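Local coordinates for flagellar biosynthesis protein FlhA (Bacillus subtilis, PDB 3MIX) that takes part in the export of flagellar proteins by the type III secretion system, this chain being the protein's cytosolic domain, at residues I49-G54 with N102-K107; Y55-L60 with L118-Y123. All blocks are in the same frame, centred on the assembly; numbering follows the deposited sequence.

Interaction 1 (I49-G54 with N102-K107); sequences IEFEFG and NEYRLK
Glu-52 and Arg-105 face each other as an antiparallel hydrogen-bonded pair. Glu-52 N donates to Arg-105 O at 2.8 Å, nearly straight. Arg-105 N returns a bond to Glu-52 O. Glu-50 and Lys-107 repeat this pair of hydrogen bonds, with Lys-107 N 2.7 Å from Glu-50 O. Gly-54 N adds a last bond, to Glu-103 O. Between them the non-hydrogen-bonded pairs Phe-51 with Leu-106 and Phe-53 with Tyr-104 bring CA-H groups to the same carbonyls.

Glu-52 and Arg-105 lie side by side on one face of the sheet. Glu-52 OE1 meets Arg-105 NH1 at 3.5 Å, a stretched salt bridge with the carboxylate and guanidinium planes 90° apart. Lys-107 CD sits 4.0 Å above the guanidinium plane of Arg-105, over its centre. Stronger partners hold these charges: Arg-94 and Asn-96 grip the Glu-52 carboxylate, and Glu-112 takes Arg-105 NE. Glu-50 OE1 is hydrogen-bonded to His-45.

The other face is mostly apolar. Phe-51 has CG anti to its backbone N (chi1 -179°), and its ring ends against Tyr-104, CZ lying 3.6 Å from Tyr-104 CB. The two rings are near parallel, planes at 23°, but slid apart with little overlap. Leu-106 CD1 lies at the edge of the Phe-51 ring and reaches Ile-49 CG2 at 3.9 Å. Helix 170-189 packs over this face. The polar exception is Tyr-104 OH, hydrogen-bonded to His-177 of that helix.

The pair forms the centre of a four-stranded mixed sheet in the cytosolic domain of FlhA; its own two faces are one charged and one covered by helix 170-189.

Interaction 2 (Y55-L60 with L118-Y123); sequences YGLIPL and LLLDHY
Leu-120 sets both its methyls against the carbonyl oxygen of Gly-56. Leu-120 CD1 comes to 3.2 Å from Gly-56 O, and CD2 of the same side chain to 3.5 Å. These are packing contacts of methyl groups on a carbonyl. The remaining contacts are made by the side chains of leucines and a proline, one of them against the Leu-118 carbonyl.

Leu-120 reaches across from a type I turn that runs from Leu-119 to His-122. The turn is closed by His-122 N bonding Leu-119 O at 2.8 Å. Leu-120 CD2 is the busier methyl. It touches CB, CG and CD of the Pro-59 ring, and it lies 3.7 Å from Leu-60 CD2. Leu-120 crosses both side chains at about a right angle. Leu-60 has CG between its backbone N and carbonyl carbon (chi1 79°), on a CB that points toward the loop.

Leu-57 makes the second point of contact. Its CD2 packs on the backbone of Leu-118, 3.7 Å from Leu-118 O, and lies 3.9 Å from Leu-118 CB. Leu-60 CD1 and Leu-118 CD1 meet more loosely, at 4.4 Å.

Leu-57 is the N-cap residue of helix 58-62, so the contact joins the start of that helix to the loop after strand 111-117. Leu-118 and Leu-60 also touch Val-174 of helix 170-189, while Leu-57 and Leu-118 rest on Tyr-104 of strand 103-108.

Overall arrangement
Interactions 1 and 2 are neighbours, with centres about 13 Å apart. Strand 49-53 leads directly into the turn and helix 58-62, and strand 103-108 is followed by strand 111-117 and the loop 118-123. The segments therefore alternate along the chain. Interaction 2 packs the turn after strand 49-53 against the loop after strand 111-117, the strand next to 103-108. The two meet at Asn-102: its O lies 2.9 Å from Leu-118 N, a probable hydrogen bond, and 3.4 Å from Leu-57 CD1. Glu-103 O also packs on Leu-57 CD1, at 3.5 Å. Val-174 of helix 170-189 touches side chains of both contacts. Interaction 1 is buried, and interaction 2 only partly so.

Interaction 1 (I49-G54 with N102-K107)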
loop_
_atom_site.group_PDB
_atom_site.type_symbol
_atom_site.label_atom_id
_atom_site.label_comp_id
_atom_site.label_asym_id
_atom_site.label_seq_id
_atom_site.Cartn_x
_atom_site.Cartn_y
_atom_site.Cartn_z
ATOM N N ILE A 49 -14.061 -2.732 -3.298
ATOM C CA ILE A 49 -14.118 -1.337 -2.877
ATOM C C ILE A 49 -15.545 -0.831 -2.874
ATOM O O ILE A 49 -16.238 -0.905 -3.892
ATOM C CB ILE A 49 -13.307 -0.362 -3.812
ATOM C CG1 ILE A 49 -11.887 -0.868 -4.118
ATOM C CG2 ILE A 49 -13.289 1.068 -3.209
ATOM C CD1 ILE A 49 -11.079 0.081 -5.065
ATOM N N GLU A 50 -15.975 -0.303 -1.731
ATOM C CA GLU A 50 -17.314 0.202 -1.597
ATOM C C GLU A 50 -17.262 1.613 -1.060
ATOM O O GLU A 50 -16.609 1.874 -0.045
ATOM C CB GLU A 50 -18.138 -0.642 -0.602
ATOM C CG GLU A 50 -18.258 -2.101 -0.928
ATOM C CD GLU A 50 -18.906 -2.865 0.221
ATOM O OE1 GLU A 50 -20.135 -2.769 0.354
ATOM O OE2 GLU A 50 -18.185 -3.541 0.997
ATOM N N PHE A 51 -17.984 2.503 -1.726
ATOM C CA PHE A 51 -18.170 3.860 -1.269
ATOM C C PHE A 51 -19.653 4.046 -0.969
ATOM O O PHE A 51 -20.502 3.907 -1.858
ATOM C CB PHE A 51 -17.701 4.854 -2.331
ATOM C CG PHE A 51 -17.846 6.292 -1.926
ATOM C CD1 PHE A 51 -16.869 6.915 -1.155
ATOM C CD2 PHE A 51 -18.951 7.025 -2.316
ATOM C CE1 PHE A 51 -16.996 8.236 -0.780
ATOM C CE2 PHE A 51 -19.085 8.361 -1.935
ATOM C CZ PHE A 51 -18.109 8.960 -1.175
ATOM N N GLU A 52 -19.932 4.336 0.302
ATOM C CA GLU A 52 -21.266 4.487 0.837
ATOM C C GLU A 52 -21.493 5.892 1.366
ATOM O O GLU A 52 -20.613 6.480 2.001
ATOM C CB GLU A 52 -21.482 3.496 1.975
ATOM C CG GLU A 52 -21.436 2.045 1.531
ATOM C CD GLU A 52 -21.792 1.077 2.645
ATOM O OE1 GLU A 52 -22.094 1.524 3.777
ATOM O OE2 GLU A 52 -21.760 -0.152 2.387
ATOM N N PHE A 53 -22.692 6.412 1.120
ATOM C CA PHE A 53 -23.038 7.790 1.470
ATOM C C PHE A 53 -24.482 7.934 1.972
ATOM O O PHE A 53 -25.359 7.147 1.617
ATOM C CB PHE A 53 -22.818 8.705 0.263
ATOM C CG PHE A 53 -23.506 8.228 -0.987
ATOM C CD1 PHE A 53 -22.925 7.231 -1.785
ATOM C CD2 PHE A 53 -24.732 8.760 -1.366
ATOM C CE1 PHE A 53 -23.564 6.782 -2.934
ATOM C CE2 PHE A 53 -25.381 8.317 -2.511
ATOM C CZ PHE A 53 -24.792 7.326 -3.303
ATOM N N GLY A 54 -24.715 8.950 2.800
ATOM C CA GLY A 54 -26.065 9.316 3.221
ATOM C C GLY A 54 -26.766 10.067 2.100
ATOM O O GLY A 54 -26.150 10.383 1.070
ATOM N N ASN A 102 -24.980 13.966 5.412
ATOM C CA ASN A 102 -23.722 14.418 4.833
ATOM C C ASN A 102 -22.577 13.395 4.914
ATOM O O ASN A 102 -21.457 13.690 4.515
ATOM C CB ASN A 102 -23.282 15.726 5.499
ATOM C CG ASN A 102 -24.187 16.900 5.158
ATOM O OD1 ASN A 102 -24.590 17.084 4.006
ATOM N ND2 ASN A 102 -24.490 17.712 6.158
ATOM N N GLU A 103 -22.860 12.203 5.422
ATOM C CA GLU A 103 -21.809 11.228 5.716
ATOM C C GLU A 103 -21.433 10.337 4.534
ATOM O O GLU A 103 -22.304 9.833 3.824
ATOM C CB GLU A 103 -22.212 10.343 6.895
ATOM C CG GLU A 103 -21.069 10.039 7.837
ATOM C CD GLU A 103 -20.897 11.114 8.904
ATOM O OE1 GLU A 103 -20.443 12.234 8.567
ATOM O OE2 GLU A 103 -21.216 10.834 10.085
ATOM N N TYR A 104 -20.131 10.147 4.335
ATOM C CA TYR A 104 -19.660 9.105 3.439
ATOM C C TYR A 104 -18.757 8.128 4.172
ATOM O O TYR A 104 -18.165 8.460 5.203
ATOM C CB TYR A 104 -18.958 9.678 2.202
ATOM C CG TYR A 104 -17.626 10.332 2.482
ATOM C CD1 TYR A 104 -16.456 9.568 2.556
ATOM C CD2 TYR A 104 -17.528 11.713 2.657
ATOM C CE1 TYR A 104 -15.226 10.162 2.810
ATOM C CE2 TYR A 104 -16.304 12.320 2.911
ATOM C CZ TYR A 104 -15.152 11.533 2.982
ATOM O OH TYR A 104 -13.935 12.115 3.230
ATOM N N ARG A 105 -18.647 6.936 3.603
ATOM C CA ARG A 105 -17.870 5.848 4.167
ATOM C C ARG A 105 -17.174 5.057 3.045
ATOM O O ARG A 105 -17.765 4.819 1.992
ATOM C CB ARG A 105 -18.820 4.945 4.933
ATOM C CG ARG A 105 -18.183 4.020 5.920
ATOM C CD ARG A 105 -19.267 3.207 6.609
ATOM N NE ARG A 105 -18.754 1.936 7.117
ATOM C CZ ARG A 105 -19.488 0.831 7.258
ATOM N NH1 ARG A 105 -20.773 0.827 6.902
ATOM N NH2 ARG A 105 -18.930 -0.280 7.738
ATOM N N LEU A 106 -15.916 4.672 3.262
ATOM C CA LEU A 106 -15.170 3.850 2.300
ATOM C C LEU A 106 -14.764 2.514 2.900
ATOM O O LEU A 106 -14.210 2.454 3.997
ATOM C CB LEU A 106 -13.924 4.575 1.772
ATOM C CG LEU A 106 -13.186 3.861 0.618
ATOM C CD1 LEU A 106 -13.931 4.007 -0.728
ATOM C CD2 LEU A 106 -11.769 4.354 0.492
ATOM N N LYS A 107 -15.042 1.447 2.169
ATOM C CA LYS A 107 -14.663 0.107 2.592
ATOM C C LYS A 107 -13.753 -0.511 1.557
ATOM O O LYS A 107 -13.925 -0.293 0.363
ATOM C CB LYS A 107 -15.896 -0.775 2.812
ATOM C CG LYS A 107 -16.940 -0.143 3.740
ATOM C CD LYS A 107 -18.268 -0.924 3.790
ATOM C CE LYS A 107 -18.139 -2.210 4.619
ATOM N NZ LYS A 107 -19.440 -2.634 5.238
#

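Interaction 2 (Y55-L60 with L118-Y123)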
loop_
_atom_site.group_PDB
_atom_site.type_symbol
_atom_site.label_atom_id
_atom_site.label_comp_id
_atom_site.label_asym_id
_atom_site.label_seq_id
_atom_site.Cartn_x
_atom_site.Cartn_y
_atom_site.Cartn_z
ATOM N N TYR A 55 -28.048 10.372 2.306
ATOM C CA TYR A 55 -28.891 10.910 1.239
ATOM C C TYR A 55 -28.493 12.312 0.797
ATOM O O TYR A 55 -28.739 12.693 -0.350
ATOM C CB TYR A 55 -30.380 10.832 1.606
ATOM C CG TYR A 55 -30.840 11.794 2.691
ATOM C CD1 TYR A 55 -31.074 13.143 2.404
ATOM C CD2 TYR A 55 -31.053 11.352 4.000
ATOM C CE1 TYR A 55 -31.491 14.025 3.392
ATOM C CE2 TYR A 55 -31.478 12.229 4.996
ATOM C CZ TYR A 55 -31.695 13.566 4.687
ATOM O OH TYR A 55 -32.121 14.446 5.668
ATOM N N GLY A 56 -27.872 13.072 1.698
ATOM C CA GLY A 56 -27.343 14.393 1.363
ATOM C C GLY A 56 -26.267 14.376 0.289
ATOM O O GLY A 56 -26.037 15.383 -0.378
ATOM N N LEU A 57 -25.605 13.231 0.113
ATOM C CA LEU A 57 -24.504 13.134 -0.845
ATOM C C LEU A 57 -24.928 12.545 -2.199
ATOM O O LEU A 57 -24.085 12.163 -3.009
ATOM C CB LEU A 57 -23.311 12.374 -0.230
ATOM C CG LEU A 57 -22.779 12.881 1.125
ATOM C CD1 LEU A 57 -21.450 12.226 1.462
ATOM C CD2 LEU A 57 -22.638 14.404 1.175
ATOM N N ILE A 58 -26.239 12.490 -2.436
ATOM C CA ILE A 58 -26.794 12.015 -3.710
ATOM C C ILE A 58 -26.419 12.902 -4.920
ATOM O O ILE A 58 -26.103 12.363 -5.982
ATOM C CB ILE A 58 -28.336 11.763 -3.626
ATOM C CG1 ILE A 58 -28.609 10.461 -2.867
ATOM C CG2 ILE A 58 -28.972 11.705 -5.018
ATOM C CD1 ILE A 58 -30.076 10.146 -2.617
ATOM N N PRO A 59 -26.439 14.248 -4.767
ATOM C CA PRO A 59 -26.080 15.098 -5.916
ATOM C C PRO A 59 -24.698 14.813 -6.524
ATOM O O PRO A 59 -24.571 14.791 -7.750
ATOM C CB PRO A 59 -26.134 16.519 -5.339
ATOM C CG PRO A 59 -27.109 16.427 -4.231
ATOM C CD PRO A 59 -26.878 15.066 -3.618
ATOM N N LEU A 60 -23.684 14.591 -5.690
ATOM C CA LEU A 60 -22.356 14.269 -6.225
ATOM C C LEU A 60 -22.266 12.862 -6.810
ATOM O O LEU A 60 -21.521 12.639 -7.753
ATOM C CB LEU A 60 -21.219 14.533 -5.229
ATOM C CG LEU A 60 -20.885 13.582 -4.086
ATOM C CD1 LEU A 60 -19.392 13.381 -4.008
ATOM C CD2 LEU A 60 -21.407 14.162 -2.795
ATOM N N LEU A 118 -19.427 15.675 4.036
ATOM C CA LEU A 118 -19.301 16.726 3.040
ATOM C C LEU A 118 -20.483 17.688 3.062
ATOM O O LEU A 118 -21.628 17.291 3.285
ATOM C CB LEU A 118 -19.131 16.132 1.641
ATOM C CG LEU A 118 -17.865 15.332 1.308
ATOM C CD1 LEU A 118 -18.031 14.665 -0.052
ATOM C CD2 LEU A 118 -16.596 16.188 1.341
ATOM N N LEU A 119 -20.180 18.961 2.843
ATOM C CA LEU A 119 -21.191 19.992 2.671
ATOM C C LEU A 119 -21.063 20.492 1.236
ATOM O O LEU A 119 -20.216 21.336 0.933
ATOM C CB LEU A 119 -20.975 21.119 3.682
ATOM C CG LEU A 119 -21.149 20.775 5.168
ATOM C CD1 LEU A 119 -20.524 21.849 6.051
ATOM C CD2 LEU A 119 -22.619 20.577 5.529
ATOM N N LEU A 120 -21.903 19.945 0.358
ATOM C CA LEU A 120 -21.762 20.097 -1.096
ATOM C C LEU A 120 -21.784 21.548 -1.563
ATOM O O LEU A 120 -21.106 21.907 -2.530
ATOM C CB LEU A 120 -22.849 19.310 -1.839
ATOM C CG LEU A 120 -23.404 18.009 -1.249
ATOM C CD1 LEU A 120 -24.653 18.309 -0.398
ATOM C CD2 LEU A 120 -23.732 17.034 -2.361
ATOM N N ASP A 121 -22.562 22.373 -0.867
ATOM C CA ASP A 121 -22.708 23.782 -1.211
ATOM C C ASP A 121 -21.566 24.623 -0.624
ATOM O O ASP A 121 -21.590 25.850 -0.712
ATOM C CB ASP A 121 -24.068 24.308 -0.727
ATOM C CG ASP A 121 -25.187 23.274 -0.865
ATOM O OD1 ASP A 121 -25.085 22.186 -0.254
ATOM O OD2 ASP A 121 -26.177 23.555 -1.578
ATOM N N HIS A 122 -20.566 23.962 -0.041
ATOM C CA HIS A 122 -19.482 24.658 0.663
ATOM C C HIS A 122 -18.082 24.411 0.092
ATOM O O HIS A 122 -17.932 23.816 -0.977
ATOM C CB HIS A 122 -19.518 24.336 2.162
ATOM C CG HIS A 122 -20.688 24.936 2.877
ATOM N ND1 HIS A 122 -20.625 26.161 3.504
ATOM C CD2 HIS A 122 -21.952 24.485 3.056
ATOM C CE1 HIS A 122 -21.800 26.440 4.042
ATOM N NE2 HIS A 122 -22.622 25.436 3.786
ATOM N N TYR A 123 -17.076 24.914 0.808
ATOM C CA TYR A 123 -15.663 24.757 0.469
ATOM C C TYR A 123 -14.832 24.640 1.750
ATOM O O TYR A 123 -15.213 25.161 2.807
ATOM C CB TYR A 123 -15.147 25.938 -0.362
ATOM C CG TYR A 123 -15.860 26.189 -1.678
ATOM C CD1 TYR A 123 -15.430 25.572 -2.855
ATOM C CD2 TYR A 123 -16.947 27.077 -1.751
ATOM C CE1 TYR A 123 -16.074 25.811 -4.070
ATOM C CE2 TYR A 123 -17.599 27.324 -2.965
ATOM C CZ TYR A 123 -17.154 26.687 -4.120
ATOM O OH TYR A 123 -17.788 26.924 -5.319
#